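Local coordinates for protein homocitrate synthase (Sulfolobus acidocaldarius, PDB 6KTQ) that catalyses the aldol-type condensation of 2-oxoglutarate with acetyl-CoA to homocitrate, the first step of lysine biosynthesis by the alpha-aminoadipate pathway, at residues G129-H134 with A168-R173; D192-A197 with I222-H227; H229-M234 with E259-A264. All coordinates share one frame; numbering follows the deposited sequence.

Contact 1. Residues G129-H134 with A168-R173. With AKG (2-oxoglutaric acid), chain D; COA (coenzyme A), chain E.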
loop_
_atom_site.group_PDB
_atom_site.type_symbol
_atom_site.label_atom_id
_atom_site.label_comp_id
_atom_site.label_asym_id
_atom_site.label_seq_id
_atom_site.Cartn_x
_atom_site.Cartn_y
_atom_site.Cartn_z
ATOM N N GLY A 129 0.582 11.415 -28.342
ATOM C CA GLY A 129 0.800 9.987 -28.405
ATOM C C GLY A 129 2.266 9.729 -28.170
ATOM O O GLY A 129 3.087 10.203 -28.930
ATOM N N ILE A 130 2.598 8.963 -27.132
ATOM C CA ILE A 130 4.001 8.792 -26.767
ATOM C C ILE A 130 4.548 7.370 -26.876
ATOM O O ILE A 130 5.702 7.103 -26.483
ATOM C CB ILE A 130 4.309 9.463 -25.422
ATOM C CG1 ILE A 130 3.337 9.077 -24.317
ATOM C CG2 ILE A 130 4.241 10.963 -25.574
ATOM C CD1 ILE A 130 3.393 7.619 -23.962
ATOM N N SER A 131 3.767 6.472 -27.481
ATOM C CA SER A 131 4.279 5.176 -27.850
ATOM C C SER A 131 5.018 5.319 -29.142
ATOM O O SER A 131 4.803 6.285 -29.877
ATOM C CB SER A 131 3.125 4.186 -28.089
ATOM O OG SER A 131 2.310 4.637 -29.158
ATOM N N ASP A 132 5.838 4.327 -29.455
ATOM C CA ASP A 132 6.593 4.340 -30.691
ATOM C C ASP A 132 5.715 4.283 -31.946
ATOM O O ASP A 132 6.035 4.978 -32.922
ATOM C CB ASP A 132 7.617 3.202 -30.737
ATOM C CG ASP A 132 8.724 3.335 -29.668
ATOM O OD1 ASP A 132 8.856 4.360 -28.963
ATOM O OD2 ASP A 132 9.474 2.362 -29.531
ATOM N N THR A 133 4.636 3.482 -31.966
ATOM C CA THR A 133 3.744 3.509 -33.121
ATOM C C THR A 133 3.118 4.898 -33.264
ATOM O O THR A 133 3.015 5.406 -34.363
ATOM C CB THR A 133 2.610 2.426 -33.134
ATOM O OG1 THR A 133 1.648 2.692 -32.095
ATOM C CG2 THR A 133 3.181 1.031 -32.982
ATOM N N HIS A 134 2.699 5.525 -32.175
ATOM C CA HIS A 134 2.098 6.852 -32.306
ATOM C C HIS A 134 3.117 7.882 -32.778
ATOM O O HIS A 134 2.815 8.692 -33.651
ATOM C CB HIS A 134 1.470 7.334 -31.003
ATOM C CG HIS A 134 0.095 6.790 -30.762
ATOM N ND1 HIS A 134 -0.224 5.459 -30.947
ATOM C CD2 HIS A 134 -1.039 7.393 -30.348
ATOM C CE1 HIS A 134 -1.496 5.264 -30.659
ATOM N NE2 HIS A 134 -2.015 6.424 -30.301
ATOM N N ALA A 168 -0.927 11.324 -21.720
ATOM C CA ALA A 168 -0.001 10.478 -22.390
ATOM C C ALA A 168 -0.793 9.390 -23.098
ATOM O O ALA A 168 -1.187 8.387 -22.500
ATOM C CB ALA A 168 0.995 9.875 -21.413
ATOM N N GLU A 169 -1.039 9.616 -24.385
ATOM C CA GLU A 169 -1.844 8.719 -25.179
ATOM C C GLU A 169 -1.020 7.499 -25.547
ATOM O O GLU A 169 0.184 7.611 -25.864
ATOM C CB GLU A 169 -2.376 9.478 -26.407
ATOM C CG GLU A 169 -3.226 8.676 -27.344
ATOM C CD GLU A 169 -3.852 9.524 -28.449
ATOM O OE1 GLU A 169 -4.947 9.144 -28.924
ATOM O OE2 GLU A 169 -3.241 10.545 -28.865
ATOM N N ASP A 170 -1.673 6.337 -25.496
ATOM C CA ASP A 170 -1.036 5.023 -25.684
ATOM C C ASP A 170 0.146 4.800 -24.729
ATOM O O ASP A 170 1.109 4.088 -25.053
ATOM C CB ASP A 170 -0.589 4.845 -27.125
ATOM C CG ASP A 170 -0.522 3.413 -27.553
ATOM O OD1 ASP A 170 -1.119 2.521 -26.916
ATOM O OD2 ASP A 170 0.142 3.144 -28.558
ATOM N N ALA A 171 0.039 5.398 -23.558
ATOM C CA ALA A 171 1.040 5.229 -22.498
ATOM C C ALA A 171 1.239 3.783 -22.133
ATOM O O ALA A 171 2.353 3.375 -21.795
ATOM C CB ALA A 171 0.626 5.994 -21.271
ATOM N N THR A 172 0.178 2.980 -22.222
ATOM C CA THR A 172 0.255 1.608 -21.768
ATOM C C THR A 172 0.970 0.698 -22.758
ATOM O O THR A 172 1.217 -0.434 -22.426
ATOM C CB THR A 172 -1.140 1.063 -21.409
ATOM O OG1 THR A 172 -1.976 1.069 -22.577
ATOM C CG2 THR A 172 -1.777 1.953 -20.333
ATOM N N ARG A 173 1.324 1.182 -23.956
ATOM C CA ARG A 173 2.192 0.441 -24.851
ATOM C C ARG A 173 3.498 1.194 -25.158
ATOM O O ARG A 173 4.255 0.801 -26.024
ATOM C CB ARG A 173 1.459 0.086 -26.143
ATOM C CG ARG A 173 0.231 -0.803 -25.930
ATOM C CD ARG A 173 -0.387 -1.237 -27.249
ATOM N NE ARG A 173 -0.848 -0.077 -28.015
ATOM C CZ ARG A 173 -1.342 -0.111 -29.245
ATOM N NH1 ARG A 173 -1.704 1.026 -29.839
ATOM N NH2 ARG A 173 -1.496 -1.254 -29.878
HETATM C C1 AKG D . -7.063 8.157 -25.373
HETATM O O1 AKG D . -7.562 7.029 -25.204
HETATM O O2 AKG D . -5.867 8.265 -25.729
HETATM C C2 AKG D . -7.907 9.350 -25.153
HETATM O O5 AKG D . -9.083 9.365 -25.543
HETATM C C3 AKG D . -7.334 10.545 -24.398
HETATM C C4 AKG D . -7.612 10.295 -22.913
HETATM C C5 AKG D . -7.298 11.432 -21.950
HETATM O O3 AKG D . -6.974 11.093 -20.773
HETATM O O4 AKG D . -7.347 12.640 -22.345
HETATM N N1A COA E . -0.918 17.235 -31.258
HETATM C C2A COA E . -0.637 17.842 -32.444
HETATM N N3A COA E . -1.048 17.355 -33.653
HETATM C C4A COA E . -1.744 16.205 -33.737
HETATM C C5A COA E . -2.089 15.498 -32.502
HETATM C C6A COA E . -1.618 16.080 -31.229
HETATM N N6A COA E . -1.910 15.451 -30.074
HETATM N N7A COA E . -2.793 14.409 -32.866
HETATM C C8A COA E . -2.885 14.409 -34.229
HETATM N N9A COA E . -2.249 15.474 -34.731
HETATM C C1B COA E . -2.206 15.900 -36.137
HETATM C C2B COA E . -1.709 14.878 -37.123
HETATM O O2B COA E . -0.297 14.786 -37.173
HETATM C C3B COA E . -2.298 15.464 -38.386
HETATM O O3B COA E . -1.664 16.649 -38.816
HETATM P P3B COA E . -1.475 16.909 -40.385
HETATM O O7A COA E . -0.306 17.824 -40.358
HETATM O O8A COA E . -2.801 17.526 -40.780
HETATM O O9A COA E . -1.222 15.577 -41.007
HETATM C C4B COA E . -3.693 15.846 -37.966
HETATM O O4B COA E . -3.559 16.174 -36.561
HETATM C C5B COA E . -4.434 14.593 -38.415
HETATM O O5B COA E . -5.797 14.666 -38.392
HETATM P P1A COA E . -6.869 15.217 -39.454
HETATM O O1A COA E . -7.985 14.754 -38.592
HETATM O O2A COA E . -6.737 14.715 -40.867
HETATM O O3A COA E . -6.567 16.796 -39.355
HETATM P P2A COA E . -7.575 17.996 -39.574
HETATM O O4A COA E . -8.328 17.788 -40.862
HETATM O O5A COA E . -6.805 19.259 -39.303
HETATM O O6A COA E . -8.601 17.904 -38.355
HETATM C CBP COA E . -9.327 17.884 -36.052
HETATM C CCP COA E . -8.130 17.994 -37.002
HETATM C CDP COA E . -8.870 17.940 -34.586
HETATM C CEP COA E . -10.272 19.063 -36.315
HETATM C CAP COA E . -10.047 16.576 -36.391
HETATM O OAP COA E . -9.165 15.445 -36.428
HETATM C C9P COA E . -11.133 16.293 -35.405
HETATM O O9P COA E . -12.117 16.996 -35.405
HETATM N N8P COA E . -10.911 15.271 -34.575
HETATM C C7P COA E . -11.843 14.836 -33.551
HETATM C C6P COA E . -11.205 14.959 -32.159
HETATM C C5P COA E . -10.068 13.963 -32.031
HETATM O O5P COA E . -9.559 13.471 -33.048
HETATM N N4P COA E . -9.656 13.679 -30.787
HETATM C C3P COA E . -8.505 12.801 -30.578
HETATM C C2P COA E . -8.322 12.321 -29.149
HETATM S S1P COA E . -6.717 11.466 -29.131
HETATM O O HOH W 1 6.130 1.768 -27.794
HETATM O O HOH W 2 1.751 1.083 -29.825
#
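The His134 ring has Asp170 CB over one face, a CH-pi contact with CB 3.8 Å from the ring centroid. Glu169 CG comes to the same ring obliquely. The guanidinium of Arg173 has His134 CE1 at its edge, and the carboxylate of Asp170 also lies at that group's edge, gripped side-on. Arg173 NE meets Asp170 OD1 in the guanidinium plane at 2.8 Å, on the syn lone pair, as a salt bridge. Arg173 NH1 reaches Asp170 OD2 from above the carboxylate plane. Ser131 OG donates to Asp170 OD2 across the contact at 2.7 Å, from the opposite face of that plane. A water gives this oxygen another bond. Ser131 is also the N-cap of helix 132-138, its OG accepting from His134 N at 3.2 Å. These residues lie at and just beyond the C-terminal ends of neighbouring parallel strands 123-129 and 163-169 of the TIM barrel, where the active site opens. Ile130 N donates to Glu169 O at 3.0 Å, nearly straight at 168°. Ile130 CG1 packs on Ala168 CB at 3.8 Å. Replacing Asp170 with an alanine is likely to leave the Arg173 guanidinium without its charged mate and Ser131 OG without its acceptor. The Glu169 side chain leaves extended (chi1 180°, CG opposite the backbone N) and reaches the 2-oxoglutarate and coenzyme A pockets; its OE2 pairs with Lys138.

Contact 2. Residues D192-A197 with I222-H227. With AKG (2-oxoglutaric acid), chain D.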
loop_
_atom_site.group_PDB
_atom_site.type_symbol
_atom_site.label_atom_id
_atom_site.label_comp_id
_atom_site.label_asym_id
_atom_site.label_seq_id
_atom_site.Cartn_x
_atom_site.Cartn_y
_atom_site.Cartn_z
ATOM N N ASP A 192 0.121 20.023 -13.772
ATOM C CA ASP A 192 -0.057 19.488 -12.433
ATOM C C ASP A 192 -0.743 18.123 -12.385
ATOM O O ASP A 192 -0.800 17.519 -11.310
ATOM C CB ASP A 192 -0.820 20.463 -11.546
ATOM C CG ASP A 192 -2.234 20.691 -12.020
ATOM O OD1 ASP A 192 -2.432 20.924 -13.225
ATOM O OD2 ASP A 192 -3.145 20.637 -11.196
ATOM N N ARG A 193 -1.314 17.674 -13.514
ATOM C CA ARG A 193 -1.952 16.352 -13.623
ATOM C C ARG A 193 -1.453 15.681 -14.890
ATOM O O ARG A 193 -1.158 16.352 -15.894
ATOM C CB ARG A 193 -3.498 16.461 -13.669
ATOM C CG ARG A 193 -4.185 17.112 -12.476
ATOM C CD ARG A 193 -5.677 16.760 -12.443
ATOM N NE ARG A 193 -5.751 15.335 -12.165
ATOM C CZ ARG A 193 -5.722 14.797 -10.956
ATOM N NH1 ARG A 193 -5.784 15.551 -9.865
ATOM N NH2 ARG A 193 -5.662 13.491 -10.839
ATOM N N VAL A 194 -1.309 14.361 -14.839
ATOM C CA VAL A 194 -1.009 13.572 -16.018
ATOM C C VAL A 194 -2.039 12.449 -16.100
ATOM O O VAL A 194 -2.246 11.732 -15.120
ATOM C CB VAL A 194 0.388 12.970 -15.999
ATOM C CG1 VAL A 194 0.567 11.977 -17.129
ATOM C CG2 VAL A 194 1.452 14.066 -16.115
ATOM N N SER A 195 -2.660 12.290 -17.270
ATOM C CA SER A 195 -3.515 11.130 -17.524
ATOM C C SER A 195 -2.737 10.068 -18.244
ATOM O O SER A 195 -2.108 10.307 -19.317
ATOM C CB SER A 195 -4.766 11.486 -18.354
ATOM O OG SER A 195 -5.471 10.286 -18.732
ATOM N N ILE A 196 -2.783 8.877 -17.659
ATOM C CA ILE A 196 -2.174 7.687 -18.241
ATOM C C ILE A 196 -3.318 7.011 -19.020
ATOM O O ILE A 196 -4.318 6.579 -18.425
ATOM C CB ILE A 196 -1.599 6.769 -17.133
ATOM C CG1 ILE A 196 -0.538 7.505 -16.284
ATOM C CG2 ILE A 196 -1.055 5.460 -17.695
ATOM C CD1 ILE A 196 0.691 7.973 -17.040
ATOM N N ALA A 197 -3.184 6.947 -20.346
ATOM C CA ALA A 197 -4.259 6.457 -21.210
ATOM C C ALA A 197 -3.986 5.072 -21.699
ATOM O O ALA A 197 -2.991 4.805 -22.385
ATOM C CB ALA A 197 -4.489 7.398 -22.393
ATOM N N ILE A 222 2.913 15.549 -8.748
ATOM C CA ILE A 222 1.894 15.371 -9.827
ATOM C C ILE A 222 0.747 14.441 -9.350
ATOM O O ILE A 222 0.981 13.513 -8.586
ATOM C CB ILE A 222 2.539 14.708 -11.074
ATOM C CG1 ILE A 222 3.642 15.582 -11.679
ATOM C CG2 ILE A 222 1.511 14.382 -12.156
ATOM C CD1 ILE A 222 3.173 16.949 -12.147
ATOM N N GLU A 223 -0.483 14.684 -9.786
ATOM C CA GLU A 223 -1.564 13.714 -9.576
ATOM C C GLU A 223 -1.928 13.049 -10.901
ATOM O O GLU A 223 -1.794 13.652 -11.971
ATOM C CB GLU A 223 -2.776 14.359 -8.953
ATOM C CG GLU A 223 -2.639 14.582 -7.454
ATOM C CD GLU A 223 -3.927 15.089 -6.821
ATOM O OE1 GLU A 223 -5.025 14.800 -7.333
ATOM O OE2 GLU A 223 -3.849 15.770 -5.780
ATOM N N PHE A 224 -2.363 11.802 -10.822
ATOM C CA PHE A 224 -2.485 10.985 -12.010
ATOM C C PHE A 224 -3.950 10.590 -12.248
ATOM O O PHE A 224 -4.706 10.311 -11.297
ATOM C CB PHE A 224 -1.596 9.751 -11.879
ATOM C CG PHE A 224 -0.140 10.048 -12.036
ATOM C CD1 PHE A 224 0.450 10.019 -13.289
ATOM C CD2 PHE A 224 0.640 10.391 -10.929
ATOM C CE1 PHE A 224 1.796 10.323 -13.453
ATOM C CE2 PHE A 224 1.984 10.701 -11.081
ATOM C CZ PHE A 224 2.570 10.656 -12.334
ATOM N N ASP A 225 -4.325 10.595 -13.524
ATOM C CA ASP A 225 -5.627 10.079 -13.986
ATOM C C ASP A 225 -5.429 8.723 -14.679
ATOM O O ASP A 225 -4.385 8.459 -15.290
ATOM C CB ASP A 225 -6.292 10.975 -15.066
ATOM C CG ASP A 225 -6.461 12.430 -14.685
ATOM O OD1 ASP A 225 -5.870 12.945 -13.710
ATOM O OD2 ASP A 225 -7.237 13.102 -15.426
ATOM N N ILE A 226 -6.481 7.904 -14.644
ATOM C CA ILE A 226 -6.557 6.702 -15.433
ATOM C C ILE A 226 -7.695 6.851 -16.462
ATOM O O ILE A 226 -8.839 7.205 -16.130
ATOM C CB ILE A 226 -6.756 5.463 -14.559
ATOM C CG1 ILE A 226 -6.927 4.207 -15.410
ATOM C CG2 ILE A 226 -7.988 5.581 -13.660
ATOM C CD1 ILE A 226 -5.766 3.877 -16.317
ATOM N N HIS A 227 -7.352 6.599 -17.711
ATOM C CA HIS A 227 -8.290 6.657 -18.820
ATOM C C HIS A 227 -8.225 5.294 -19.478
ATOM O O HIS A 227 -7.248 4.961 -20.132
ATOM C CB HIS A 227 -7.895 7.778 -19.789
ATOM C CG HIS A 227 -8.808 7.901 -20.964
ATOM N ND1 HIS A 227 -9.882 8.761 -20.980
ATOM C CD2 HIS A 227 -8.841 7.234 -22.142
ATOM C CE1 HIS A 227 -10.526 8.638 -22.126
ATOM N NE2 HIS A 227 -9.914 7.720 -22.845
HETATM C C1 AKG D . -7.063 8.157 -25.373
HETATM O O1 AKG D . -7.562 7.029 -25.204
HETATM O O2 AKG D . -5.867 8.265 -25.729
HETATM C C2 AKG D . -7.907 9.350 -25.153
HETATM O O5 AKG D . -9.083 9.365 -25.543
HETATM C C3 AKG D . -7.334 10.545 -24.398
HETATM C C4 AKG D . -7.612 10.295 -22.913
HETATM C C5 AKG D . -7.298 11.432 -21.950
HETATM O O3 AKG D . -6.974 11.093 -20.773
HETATM O O4 AKG D . -7.347 12.640 -22.345
#
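Strands 193-197 and 223-227 pair in parallel and in register inside the catalytic TIM barrel, with Arg193 facing Glu223 and Ala197 facing His227. The axes of these two short strand segments run 27° apart. Five backbone hydrogen bonds join them in the alternating parallel pattern. Ile196 N, for example, donates to Asp225 O at 2.9 Å.

One face of the pair is polar. Arg193 bends at chi3 (67°), which turns its guanidinium across to the other strand. Arg193 NE and NH2 both grip Asp225 OD1, which lies close to the guanidinium plane, with NE to OD1 2.8 Å. Arg193 NH1 meets Glu223 OE1 at 2.7 Å, from above that carboxylate, whose plane stands nearly perpendicular to the guanidinium. Glu223 CB lies over a guanidinium face. This salt-bridge network has further partners: Glu223 OE1 also bonds Thr248, and Asp225 OD2 bonds His251.

Further along the same face, Ser195 OG donates to 2-oxoglutarate O3 at 2.7 Å. One face of the His227 ring is covered by the substrate, whose C4 lies over the ring centre, 3.2 Å above its plane. His227 also binds the zinc ion, together with Glu42 and His229, and its ND1 bonds His251.

The other face is apolar. Val194 CB meets Phe224 CE1 at 3.9 Å, and Ile196 CG1 meets Phe224 CD1 at 4.0 Å.

Helix 205-218 makes the beta-alpha-beta crossover and covers this apolar face, Phe212 touching both Ile196 and Phe224. Strands 163-169 and 249-252 flank the pair within the sheet.

Contact 3. Residues H229-M234 with E259-A264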
loop_
_atom_site.group_PDB
_atom_site.type_symbol
_atom_site.label_atom_id
_atom_site.label_comp_id
_atom_site.label_asym_id
_atom_site.label_seq_id
_atom_site.Cartn_x
_atom_site.Cartn_y
_atom_site.Cartn_z
ATOM N N HIS A 229 -9.882 2.188 -21.702
ATOM C CA HIS A 229 -10.745 1.583 -22.670
ATOM C C HIS A 229 -11.037 0.130 -22.391
ATOM O O HIS A 229 -10.248 -0.583 -21.733
ATOM C CB HIS A 229 -10.157 1.739 -24.067
ATOM C CG HIS A 229 -10.399 3.079 -24.641
ATOM N ND1 HIS A 229 -11.462 3.342 -25.476
ATOM C CD2 HIS A 229 -9.774 4.260 -24.431
ATOM C CE1 HIS A 229 -11.458 4.623 -25.781
ATOM N NE2 HIS A 229 -10.452 5.204 -25.152
ATOM N N ASN A 230 -12.198 -0.303 -22.894
ATOM C CA ASN A 230 -12.744 -1.620 -22.558
ATOM C C ASN A 230 -12.562 -2.686 -23.619
ATOM O O ASN A 230 -13.309 -3.651 -23.642
ATOM C CB ASN A 230 -14.239 -1.455 -22.251
ATOM C CG ASN A 230 -14.764 -2.544 -21.345
ATOM O OD1 ASN A 230 -14.068 -2.989 -20.421
ATOM N ND2 ASN A 230 -15.992 -2.987 -21.599
ATOM N N ASP A 231 -11.554 -2.563 -24.490
ATOM C CA ASP A 231 -11.402 -3.504 -25.606
ATOM C C ASP A 231 -11.300 -4.952 -25.203
ATOM O O ASP A 231 -11.738 -5.830 -25.955
ATOM C CB ASP A 231 -10.214 -3.148 -26.494
ATOM C CG ASP A 231 -10.311 -1.740 -27.046
ATOM O OD1 ASP A 231 -10.356 -0.794 -26.227
ATOM O OD2 ASP A 231 -10.355 -1.598 -28.295
ATOM N N LEU A 232 -10.704 -5.215 -24.036
ATOM C CA LEU A 232 -10.627 -6.563 -23.519
ATOM C C LEU A 232 -11.507 -6.782 -22.293
ATOM O O LEU A 232 -11.303 -7.726 -21.536
ATOM C CB LEU A 232 -9.170 -6.913 -23.223
ATOM C CG LEU A 232 -8.331 -7.095 -24.493
ATOM C CD1 LEU A 232 -6.856 -7.137 -24.140
ATOM C CD2 LEU A 232 -8.736 -8.331 -25.296
ATOM N N GLY A 233 -12.478 -5.892 -22.088
ATOM C CA GLY A 233 -13.471 -6.076 -21.054
ATOM C C GLY A 233 -12.973 -5.809 -19.646
ATOM O O GLY A 233 -13.593 -6.256 -18.702
ATOM N N MET A 234 -11.875 -5.062 -19.493
ATOM C CA MET A 234 -11.286 -4.898 -18.195
ATOM C C MET A 234 -11.144 -3.474 -17.738
ATOM O O MET A 234 -10.432 -3.225 -16.784
ATOM C CB MET A 234 -9.978 -5.664 -18.127
ATOM C CG MET A 234 -10.284 -7.162 -18.135
ATOM S SD MET A 234 -8.979 -8.180 -17.497
ATOM C CE MET A 234 -7.756 -8.122 -18.804
ATOM N N GLU A 259 -14.997 5.879 -28.123
ATOM C CA GLU A 259 -14.458 5.212 -29.299
ATOM C C GLU A 259 -14.542 3.719 -29.136
ATOM O O GLU A 259 -14.287 3.201 -28.048
ATOM C CB GLU A 259 -12.998 5.568 -29.543
ATOM C CG GLU A 259 -12.786 6.933 -30.099
ATOM C CD GLU A 259 -12.827 7.083 -31.619
ATOM O OE1 GLU A 259 -12.790 6.110 -32.434
ATOM O OE2 GLU A 259 -12.862 8.261 -31.989
ATOM N N ARG A 260 -14.915 3.054 -30.222
ATOM C CA ARG A 260 -14.935 1.621 -30.350
ATOM C C ARG A 260 -15.866 0.978 -29.309
ATOM O O ARG A 260 -17.076 1.036 -29.476
ATOM C CB ARG A 260 -13.503 1.032 -30.332
ATOM C CG ARG A 260 -12.554 1.569 -31.396
ATOM C CD ARG A 260 -11.164 0.884 -31.387
ATOM N NE ARG A 260 -10.599 0.780 -30.037
ATOM C CZ ARG A 260 -10.084 1.799 -29.331
ATOM N NH1 ARG A 260 -9.975 3.014 -29.854
ATOM N NH2 ARG A 260 -9.663 1.596 -28.083
ATOM N N VAL A 261 -15.320 0.399 -28.233
ATOM C CA VAL A 261 -16.158 -0.190 -27.170
ATOM C C VAL A 261 -16.272 0.662 -25.933
ATOM O O VAL A 261 -16.870 0.255 -24.929
ATOM C CB VAL A 261 -15.680 -1.607 -26.817
ATOM C CG1 VAL A 261 -15.865 -2.505 -28.024
ATOM C CG2 VAL A 261 -14.256 -1.597 -26.376
ATOM N N GLY A 262 -15.694 1.852 -25.996
ATOM C CA GLY A 262 -15.868 2.843 -24.947
ATOM C C GLY A 262 -14.896 2.683 -23.780
ATOM O O GLY A 262 -14.026 1.805 -23.816
ATOM N N ILE A 263 -15.068 3.537 -22.767
ATOM C CA ILE A 263 -14.243 3.528 -21.551
ATOM C C ILE A 263 -15.031 3.077 -20.340
ATOM O O ILE A 263 -16.208 2.675 -20.451
ATOM C CB ILE A 263 -13.529 4.879 -21.291
ATOM C CG1 ILE A 263 -14.487 6.027 -20.927
ATOM C CG2 ILE A 263 -12.679 5.256 -22.500
ATOM C CD1 ILE A 263 -13.771 7.205 -20.275
ATOM N N ALA A 264 -14.359 3.046 -19.192
ATOM C CA ALA A 264 -14.991 2.612 -17.946
ATOM C C ALA A 264 -16.351 3.287 -17.724
ATOM O O ALA A 264 -16.443 4.502 -17.733
ATOM C CB ALA A 264 -14.070 2.917 -16.761
#
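His229 and Ile263 meet face-on where two loops come together beside the zinc site of the TIM barrel. The loops follow strands 223-228 and 249-252. Ile263 CG2 stands over the centre of the His229 imidazole, 3.5 Å from the centroid and only 9° off the ring normal, a CH-pi contact. At the ring edge, in plane, lies Glu259 O. His229 is a zinc ligand, together with His227 and Glu42, so this methyl backs a metal-binding ring. Glu42 OE2 also accepts from Glu259 N.

Arg260 crosses His229 at about a right angle, the ring and guanidinium planes 32° apart. The chain of Arg260 bends at chi3 (-47°), and its guanidinium lies side-on to the Asp231 carboxylate. The two flat groups are nearly coplanar. Arg260 NE meets Asp231 OD2 at 3.0 Å on its syn lone pair, and Arg260 NH2 meets Asp231 OD1 at 3.1 Å, so each oxygen has its own nitrogen. The longer NH2 to OD2 bond is weak. Arg260 NH2 also donates to Thr199 O, tying this salt bridge to the loop after strand 193-198.

Both segments are built on turns. Residues 230-233 form a type I beta turn, and 259-262 a type II' turn with Arg260 at positive phi. Asn230 N donates to Gly262 O at 2.9 Å, in the carbonyl plane, and this bond joins the two loop backbones. Val261 CG2 lies against the peptide joining Asn230 to Asp231, 3.4 Å from Asp231 N.

How the contacts relate
Contact 2 is the most deeply buried of the three: all its residues but Asp192 and Glu223 are buried, and it is a true strand pair. Contact 1 is mostly buried, but its Thr133 and Arg173 are exposed. Contact 3 is loop against loop and only partly buried. Contacts 1 and 2 share one sheet, and both touch 2-oxoglutarate. Contacts 2 and 3 meet where Ile263 CG2 packs 3.7 Å from His227 NE2, and each supplies a zinc-binding histidine. All three hold an arginine-aspartate salt bridge. In contact 1 it lies within segment 168-173 and its arginine is exposed; in contact 3 it joins the two loops near the surface; in contact 2 it joins the strands inside the barrel.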